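Local coordinates for protein decaprenyl diphosphate synthase (Rhodobacter capsulatus, PDB 3MZV) that probably builds long-chain all-trans polyprenyl diphosphates for quinone side chains by adding isopentenyl units to an allylic diphosphate such as farnesyl diphosphate, at residues B[262-267]-B[283-288]; B[223-228]-B[246-251]. All coordinates share one frame; numbering follows the deposited sequence.

In the fold
Interactions 1 and 2 adjoin at one end of the helical fold, their centres 11 Å apart, and follow in series along the chain: interaction 2 is complete before interaction 1 begins. Helix 247-254 of interaction 2 is followed by helix 258-270 of interaction 1. M285 of interaction 1 joins the two, its CE lying 3.5 Å from V249 CG2 and 3.7 Å from Y225 CE1, while W264 CZ3 approaches V249 CG1 at 4.0 Å. Interaction 2 is the deeper, about 17 Å from the centre of the chain against about 27 Å for interaction 1, and includes D224, the last residue of the second aspartate-rich motif, which in relatives binds magnesium and substrate diphosphate.

Interaction 1. Residues B[262-267]-B[283-288]; sequences AFWKRV and ALMTKH
The carbonyl oxygens of F263 and L284, the two residues that approach most closely across this contact, are each taken by their own helix: V267 N donates to F263 O at 3.0 Å and H288 N to L284 O at 3.0 Å. What joins the segments is therefore apolar side-chain contact, within the all-helical fold of the trans-prenyl synthases. The helical segments 262-267 and 283-287 run roughly antiparallel, at 141°, and their axes come no nearer than 13.0 Å, so that long side chains must bridge the gap.

L284 does most of this. Its CD1 methyl meets both aromatic rings, lying 3.6 Å from F263 CD2 and 3.7 Å from W264 NE1, and it approaches each ring obliquely. Further back on the same side chain, L284 CB packs 3.9 Å from W264 CZ2, so the leucine and the indole pass each other heading opposite ways, touching along NE1, CE2 and CZ2. The two rings are themselves packed together: F263 CD2 stands 3.8 Å above the indole plane, over its centre. The bond from CA to CB of F263 points toward the second helix, and CG anti to the backbone N (chi1 167°) brings CD2 against L284 CD1; V267 CG2 covers one face of the phenyl ring near its rim.

Beyond the segments, W264 also packs on A252 and V253 of helix 247-254 and on A281. Polar ties flank the apolar centre: E260 receives both a salt bridge from K287 NZ and a hydrogen bond from H288 NE2, while R266 NH2 forms a salt bridge with D277 at the start of helix 277-287. M285 completes the contact by a different route, its extended chain bringing the terminal methyl CE obliquely to the far corner of the indole, 4.1 Å from W264 CH2.

Interaction 2. Residues B[223-228]-B[246-251]; sequences LDYGGK and TMPVIK
Helix 199-224 ends in the first segment with a Schellman motif, in which G226, at positive phi (83°), is the C-prime residue and G226 N bonds L223 O at 3.1 Å; in the second segment T246 occupies the N-cap position of helix 247-254. The backbones stay apart, Y225 and P248 being nearest with CA atoms 8.1 Å from each other, and the Y225 side chain spans the distance. With CG anti to its own carbonyl carbon (chi1 -75°), the ring reaches the start of the helix, where its CD2 meets P248 CG at 4.1 Å and its OH lies 3.4 Å from V249 CG2. D224, just before it, closes the DDxxD sequence, the second aspartate-rich motif of the FPP/GGPP synthase family, and its OD2 accepts a bond from D239 N. A water in the plane of the Y225 ring, at its edge, lies 2.6 Å from Y225 OH and donates to T246 OG1 at 3.1 Å. A phenylalanine here would remove the hydroxyl, probably leaving this water without its tyrosine partner and breaking the bridge to T246. T246 OG1 itself approaches the same ring edge, 3.9 Å from Y225 CE2.

Interaction 1. Residues B[262-267]-B[283-288]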
ATOM      1  N   ALA B 262      22.766  14.140 -29.481  1.00 36.16           N
ATOM      2  CA  ALA B 262      21.618  14.928 -29.898  1.00 36.26           C
ATOM      3  C   ALA B 262      20.396  14.053 -30.227  1.00 35.23           C
ATOM      4  O   ALA B 262      19.269  14.409 -29.894  1.00 36.59           O
ATOM      5  CB  ALA B 262      21.975  15.892 -31.077  1.00 37.04           C
ATOM      6  N   PHE B 263      20.611  12.920 -30.878  1.00 33.74           N
ATOM      7  CA  PHE B 263      19.526  11.957 -31.096  1.00 34.09           C
ATOM      8  C   PHE B 263      18.944  11.470 -29.771  1.00 33.87           C
ATOM      9  O   PHE B 263      17.736  11.515 -29.569  1.00 36.14           O
ATOM     10  CB  PHE B 263      20.016  10.736 -31.850  1.00 33.28           C
ATOM     11  CG  PHE B 263      19.052   9.589 -31.840  1.00 32.13           C
ATOM     12  CD1 PHE B 263      17.912   9.625 -32.638  1.00 33.94           C
ATOM     13  CD2 PHE B 263      19.222   8.537 -30.979  1.00 30.66           C
ATOM     14  CE1 PHE B 263      17.010   8.586 -32.613  1.00 34.49           C
ATOM     15  CE2 PHE B 263      18.327   7.466 -30.966  1.00 33.58           C
ATOM     16  CZ  PHE B 263      17.212   7.499 -31.790  1.00 31.94           C
ATOM     17  N   TRP B 264      19.802  11.013 -28.881  1.00 32.97           N
ATOM     18  CA  TRP B 264      19.333  10.545 -27.564  1.00 34.91           C
ATOM     19  C   TRP B 264      18.633  11.662 -26.783  1.00 35.78           C
ATOM     20  O   TRP B 264      17.610  11.424 -26.124  1.00 36.95           O
ATOM     21  CB  TRP B 264      20.460   9.935 -26.721  1.00 34.29           C
ATOM     22  CG  TRP B 264      20.983   8.681 -27.313  1.00 30.70           C
ATOM     23  CD1 TRP B 264      22.216   8.490 -27.790  1.00 30.70           C
ATOM     24  CD2 TRP B 264      20.283   7.431 -27.488  1.00 34.38           C
ATOM     25  NE1 TRP B 264      22.352   7.227 -28.296  1.00 35.13           N
ATOM     26  CE2 TRP B 264      21.187   6.537 -28.096  1.00 32.45           C
ATOM     27  CE3 TRP B 264      18.986   6.977 -27.171  1.00 32.56           C
ATOM     28  CZ2 TRP B 264      20.849   5.236 -28.414  1.00 33.91           C
ATOM     29  CZ3 TRP B 264      18.646   5.688 -27.467  1.00 35.20           C
ATOM     30  CH2 TRP B 264      19.562   4.818 -28.116  1.00 33.95           C
ATOM     31  N   LYS B 265      19.153  12.874 -26.870  1.00 36.54           N
ATOM     32  CA  LYS B 265      18.543  14.020 -26.225  1.00 38.75           C
ATOM     33  C   LYS B 265      17.105  14.256 -26.738  1.00 38.81           C
ATOM     34  O   LYS B 265      16.148  14.459 -25.934  1.00 38.62           O
ATOM     35  CB  LYS B 265      19.396  15.251 -26.479  1.00 40.10           C
ATOM     36  CG  LYS B 265      19.419  16.275 -25.392  1.00 46.82           C
ATOM     37  CD  LYS B 265      20.518  17.376 -25.649  1.00 53.38           C
ATOM     38  CE  LYS B 265      21.984  16.799 -25.568  1.00 55.96           C
ATOM     39  NZ  LYS B 265      22.685  17.108 -24.247  1.00 60.31           N
ATOM     40  N   ARG B 266      16.968  14.208 -28.061  1.00 36.69           N
ATOM     41  CA  ARG B 266      15.699  14.367 -28.739  1.00 37.78           C
ATOM     42  C   ARG B 266      14.680  13.348 -28.275  1.00 37.78           C
ATOM     43  O   ARG B 266      13.617  13.728 -27.786  1.00 38.60           O
ATOM     44  CB  ARG B 266      15.856  14.288 -30.282  1.00 38.04           C
ATOM     45  CG  ARG B 266      14.565  14.412 -31.044  1.00 39.45           C
ATOM     46  CD  ARG B 266      14.780  14.654 -32.511  1.00 41.07           C
ATOM     47  NE  ARG B 266      15.280  13.460 -33.200  1.00 40.01           N
ATOM     48  CZ  ARG B 266      14.532  12.419 -33.551  1.00 41.39           C
ATOM     49  NH1 ARG B 266      15.083  11.414 -34.213  1.00 41.45           N
ATOM     50  NH2 ARG B 266      13.218  12.387 -33.261  1.00 41.48           N
ATOM     51  N   VAL B 267      15.006  12.075 -28.386  1.00 36.58           N
ATOM     52  CA  VAL B 267      14.042  11.025 -28.191  1.00 37.65           C
ATOM     53  C   VAL B 267      13.840  10.639 -26.714  1.00 38.89           C
ATOM     54  O   VAL B 267      12.761  10.170 -26.360  1.00 39.84           O
ATOM     55  CB  VAL B 267      14.333   9.714 -29.049  1.00 37.03           C
ATOM     56  CG1 VAL B 267      14.374   9.977 -30.560  1.00 36.21           C
ATOM     57  CG2 VAL B 267      15.585   9.026 -28.604  1.00 36.00           C
ATOM     58  N   ALA B 283      19.576   0.623 -33.958  1.00 36.76           N
ATOM     59  CA  ALA B 283      20.744   0.651 -34.826  1.00 36.16           C
ATOM     60  C   ALA B 283      21.964   1.196 -34.076  1.00 35.95           C
ATOM     61  O   ALA B 283      23.073   0.651 -34.230  1.00 34.89           O
ATOM     62  CB  ALA B 283      20.489   1.447 -36.086  1.00 37.12           C
ATOM     63  N   LEU B 284      21.769   2.218 -33.243  1.00 34.25           N
ATOM     64  CA  LEU B 284      22.889   2.727 -32.441  1.00 33.88           C
ATOM     65  C   LEU B 284      23.351   1.711 -31.394  1.00 33.60           C
ATOM     66  O   LEU B 284      24.564   1.546 -31.129  1.00 32.35           O
ATOM     67  CB  LEU B 284      22.550   4.053 -31.744  1.00 32.75           C
ATOM     68  CG  LEU B 284      22.348   5.262 -32.697  1.00 34.18           C
ATOM     69  CD1 LEU B 284      22.106   6.530 -31.898  1.00 35.83           C
ATOM     70  CD2 LEU B 284      23.603   5.410 -33.684  1.00 34.19           C
ATOM     71  N   MET B 285      22.376   1.041 -30.760  1.00 31.98           N
ATOM     72  CA  MET B 285      22.683   0.015 -29.816  1.00 31.22           C
ATOM     73  C   MET B 285      23.549  -1.078 -30.444  1.00 32.85           C
ATOM     74  O   MET B 285      24.577  -1.461 -29.857  1.00 32.70           O
ATOM     75  CB  MET B 285      21.395  -0.556 -29.206  1.00 30.94           C
ATOM     76  CG  MET B 285      20.616   0.414 -28.418  1.00 31.69           C
ATOM     77  SD  MET B 285      18.978  -0.320 -27.802  1.00 24.77           S
ATOM     78  CE  MET B 285      18.620   1.046 -26.734  1.00 34.86           C
ATOM     79  N   THR B 286      23.159  -1.534 -31.631  1.00 33.88           N
ATOM     80  CA  THR B 286      23.856  -2.575 -32.345  1.00 36.06           C
ATOM     81  C   THR B 286      25.282  -2.133 -32.738  1.00 36.20           C
ATOM     82  O   THR B 286      26.246  -2.841 -32.487  1.00 34.35           O
ATOM     83  CB  THR B 286      23.069  -3.029 -33.600  1.00 37.94           C
ATOM     84  OG1 THR B 286      21.849  -3.642 -33.171  1.00 40.68           O
ATOM     85  CG2 THR B 286      23.866  -4.073 -34.393  1.00 37.75           C
ATOM     86  N   LYS B 287      25.402  -0.938 -33.287  1.00 36.67           N
ATOM     87  CA  LYS B 287      26.727  -0.345 -33.612  1.00 38.01           C
ATOM     88  C   LYS B 287      27.671  -0.372 -32.428  1.00 37.44           C
ATOM     89  O   LYS B 287      28.824  -0.753 -32.576  1.00 37.96           O
ATOM     90  CB  LYS B 287      26.501   1.102 -34.104  1.00 38.99           C
ATOM     91  CG  LYS B 287      27.719   2.041 -34.281  1.00 42.11           C
ATOM     92  CD  LYS B 287      27.178   3.437 -34.688  1.00 48.97           C
ATOM     93  CE  LYS B 287      28.264   4.353 -35.186  1.00 55.07           C
ATOM     94  NZ  LYS B 287      28.654   5.284 -34.127  1.00 57.99           N
ATOM     95  N   HIS B 288      27.168   0.000 -31.245  1.00 34.58           N
ATOM     96  CA  HIS B 288      27.950   0.067 -30.006  1.00 33.83           C
ATOM     97  C   HIS B 288      28.031  -1.219 -29.155  1.00 32.44           C
ATOM     98  O   HIS B 288      28.665  -1.229 -28.109  1.00 33.64           O
ATOM     99  CB  HIS B 288      27.428   1.221 -29.153  1.00 33.39           C
ATOM    100  CG  HIS B 288      27.709   2.555 -29.735  1.00 35.48           C
ATOM    101  ND1 HIS B 288      28.989   2.950 -30.091  1.00 37.14           N
ATOM    102  CD2 HIS B 288      26.892   3.605 -30.012  1.00 36.66           C
ATOM    103  CE1 HIS B 288      28.940   4.181 -30.566  1.00 40.59           C
ATOM    104  NE2 HIS B 288      27.684   4.605 -30.522  1.00 39.24           N
TER

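Interaction 2. Residues B[223-228]-B[246-251]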
ATOM      1  N   LEU B 223      14.905  -7.798 -23.963  1.00 37.29           N
ATOM      2  CA  LEU B 223      13.892  -8.252 -24.890  1.00 38.91           C
ATOM      3  C   LEU B 223      13.006  -7.077 -25.337  1.00 39.75           C
ATOM      4  O   LEU B 223      12.478  -7.075 -26.445  1.00 40.62           O
ATOM      5  CB  LEU B 223      13.064  -9.355 -24.251  1.00 39.16           C
ATOM      6  CG  LEU B 223      13.710 -10.724 -23.992  1.00 41.10           C
ATOM      7  CD1 LEU B 223      12.738 -11.574 -23.135  1.00 40.70           C
ATOM      8  CD2 LEU B 223      14.103 -11.480 -25.269  1.00 41.21           C
ATOM      9  N   ASP B 224      12.901  -6.054 -24.503  1.00 39.71           N
ATOM     10  CA  ASP B 224      12.119  -4.874 -24.871  1.00 41.37           C
ATOM     11  C   ASP B 224      12.673  -4.148 -26.123  1.00 43.02           C
ATOM     12  O   ASP B 224      11.911  -3.485 -26.833  1.00 43.52           O
ATOM     13  CB  ASP B 224      12.067  -3.904 -23.738  1.00 40.91           C
ATOM     14  CG  ASP B 224      10.735  -3.160 -23.677  1.00 45.28           C
ATOM     15  OD1 ASP B 224       9.743  -3.830 -23.330  1.00 46.03           O
ATOM     16  OD2 ASP B 224      10.691  -1.951 -24.010  1.00 42.50           O
ATOM     17  N   TYR B 225      13.975  -4.279 -26.375  1.00 42.60           N
ATOM     18  CA  TYR B 225      14.631  -3.713 -27.582  1.00 43.39           C
ATOM     19  C   TYR B 225      15.011  -4.736 -28.644  1.00 45.44           C
ATOM     20  O   TYR B 225      15.913  -4.514 -29.483  1.00 45.23           O
ATOM     21  CB  TYR B 225      15.844  -2.892 -27.176  1.00 42.22           C
ATOM     22  CG  TYR B 225      15.498  -1.576 -26.576  1.00 39.61           C
ATOM     23  CD1 TYR B 225      15.197  -0.499 -27.387  1.00 38.06           C
ATOM     24  CD2 TYR B 225      15.501  -1.374 -25.185  1.00 34.72           C
ATOM     25  CE1 TYR B 225      14.910   0.745 -26.842  1.00 37.25           C
ATOM     26  CE2 TYR B 225      15.189  -0.151 -24.647  1.00 36.78           C
ATOM     27  CZ  TYR B 225      14.885   0.908 -25.486  1.00 36.75           C
ATOM     28  OH  TYR B 225      14.595   2.136 -24.974  1.00 36.97           O
ATOM     29  N   GLY B 226      14.282  -5.839 -28.654  1.00 46.79           N
ATOM     30  CA  GLY B 226      14.440  -6.879 -29.673  1.00 48.69           C
ATOM     31  C   GLY B 226      15.570  -7.884 -29.432  1.00 49.47           C
ATOM     32  O   GLY B 226      15.958  -8.594 -30.355  1.00 50.45           O
ATOM     33  N   GLY B 227      16.118  -7.944 -28.217  1.00 49.39           N
ATOM     34  CA  GLY B 227      17.185  -8.894 -27.918  1.00 50.63           C
ATOM     35  C   GLY B 227      18.498  -8.582 -28.637  1.00 51.18           C
ATOM     36  O   GLY B 227      18.637  -7.529 -29.267  1.00 50.10           O
ATOM     37  N   LYS B 228      19.452  -9.505 -28.537  1.00 52.97           N
ATOM     38  CA  LYS B 228      20.773  -9.356 -29.154  1.00 54.86           C
ATOM     39  C   LYS B 228      20.683  -8.929 -30.622  1.00 55.87           C
ATOM     40  O   LYS B 228      21.431  -8.065 -31.075  1.00 56.32           O
ATOM     41  CB  LYS B 228      21.566 -10.670 -29.033  1.00 55.72           C
ATOM     42  CG  LYS B 228      22.966 -10.669 -29.665  1.00 58.57           C
ATOM     43  CD  LYS B 228      23.142 -11.871 -30.614  1.00 63.96           C
ATOM     44  CE  LYS B 228      24.619 -12.182 -30.948  1.00 65.94           C
ATOM     45  NZ  LYS B 228      25.321 -12.858 -29.791  1.00 67.62           N
ATOM     46  N   THR B 246      17.315   2.338 -19.322  1.00 36.01           N
ATOM     47  CA  THR B 246      17.707   0.951 -19.055  1.00 35.10           C
ATOM     48  C   THR B 246      19.076   0.675 -19.655  1.00 34.23           C
ATOM     49  O   THR B 246      19.523   1.423 -20.526  1.00 32.63           O
ATOM     50  CB  THR B 246      16.635  -0.033 -19.595  1.00 35.12           C
ATOM     51  OG1 THR B 246      16.494   0.070 -21.007  1.00 35.97           O
ATOM     52  CG2 THR B 246      15.245   0.221 -18.909  1.00 35.52           C
ATOM     53  N   MET B 247      19.694  -0.422 -19.242  1.00 34.04           N
ATOM     54  CA  MET B 247      21.062  -0.744 -19.634  1.00 33.49           C
ATOM     55  C   MET B 247      21.400  -0.507 -21.130  1.00 32.88           C
ATOM     56  O   MET B 247      22.419   0.114 -21.409  1.00 33.51           O
ATOM     57  CB  MET B 247      21.455  -2.164 -19.192  1.00 33.44           C
ATOM     58  CG  MET B 247      22.887  -2.446 -19.240  1.00 35.65           C
ATOM     59  SD  MET B 247      23.395  -4.103 -18.522  1.00 32.51           S
ATOM     60  CE  MET B 247      23.850  -3.519 -16.849  1.00 38.18           C
ATOM     61  N   PRO B 248      20.581  -1.010 -22.077  1.00 33.40           N
ATOM     62  CA  PRO B 248      21.003  -0.904 -23.490  1.00 33.36           C
ATOM     63  C   PRO B 248      21.033   0.563 -23.941  1.00 32.80           C
ATOM     64  O   PRO B 248      21.815   0.948 -24.796  1.00 32.05           O
ATOM     65  CB  PRO B 248      19.918  -1.655 -24.250  1.00 34.20           C
ATOM     66  CG  PRO B 248      19.039  -2.237 -23.220  1.00 34.57           C
ATOM     67  CD  PRO B 248      19.381  -1.845 -21.917  1.00 33.73           C
ATOM     68  N   VAL B 249      20.173   1.393 -23.350  1.00 32.80           N
ATOM     69  CA  VAL B 249      20.218   2.830 -23.629  1.00 32.23           C
ATOM     70  C   VAL B 249      21.371   3.480 -22.949  1.00 32.59           C
ATOM     71  O   VAL B 249      22.105   4.219 -23.575  1.00 31.14           O
ATOM     72  CB  VAL B 249      18.926   3.552 -23.221  1.00 32.96           C
ATOM     73  CG1 VAL B 249      19.006   5.085 -23.526  1.00 32.53           C
ATOM     74  CG2 VAL B 249      17.719   2.905 -23.894  1.00 32.70           C
ATOM     75  N   ILE B 250      21.524   3.254 -21.634  1.00 32.97           N
ATOM     76  CA  ILE B 250      22.627   3.882 -20.874  1.00 33.19           C
ATOM     77  C   ILE B 250      23.998   3.617 -21.549  1.00 33.76           C
ATOM     78  O   ILE B 250      24.830   4.508 -21.686  1.00 34.36           O
ATOM     79  CB  ILE B 250      22.653   3.323 -19.438  1.00 32.74           C
ATOM     80  CG1 ILE B 250      21.416   3.779 -18.683  1.00 32.85           C
ATOM     81  CG2 ILE B 250      23.943   3.718 -18.721  1.00 33.64           C
ATOM     82  CD1 ILE B 250      21.150   2.900 -17.391  1.00 34.54           C
ATOM     83  N   LYS B 251      24.225   2.367 -21.919  1.00 32.96           N
ATOM     84  CA  LYS B 251      25.499   1.990 -22.550  1.00 32.68           C
ATOM     85  C   LYS B 251      25.687   2.698 -23.899  1.00 32.61           C
ATOM     86  O   LYS B 251      26.779   3.095 -24.222  1.00 32.88           O
ATOM     87  CB  LYS B 251      25.584   0.487 -22.746  1.00 32.53           C
ATOM     88  CG  LYS B 251      25.856  -0.290 -21.471  1.00 33.08           C
ATOM     89  CD  LYS B 251      26.018  -1.774 -21.759  1.00 36.57           C
ATOM     90  CE  LYS B 251      26.290  -2.616 -20.493  1.00 37.51           C
ATOM     91  NZ  LYS B 251      27.606  -2.285 -19.888  1.00 37.79           N
TER
HETATM   92  O   HOH W   1      14.692   2.167 -22.331  1.00 33.16           O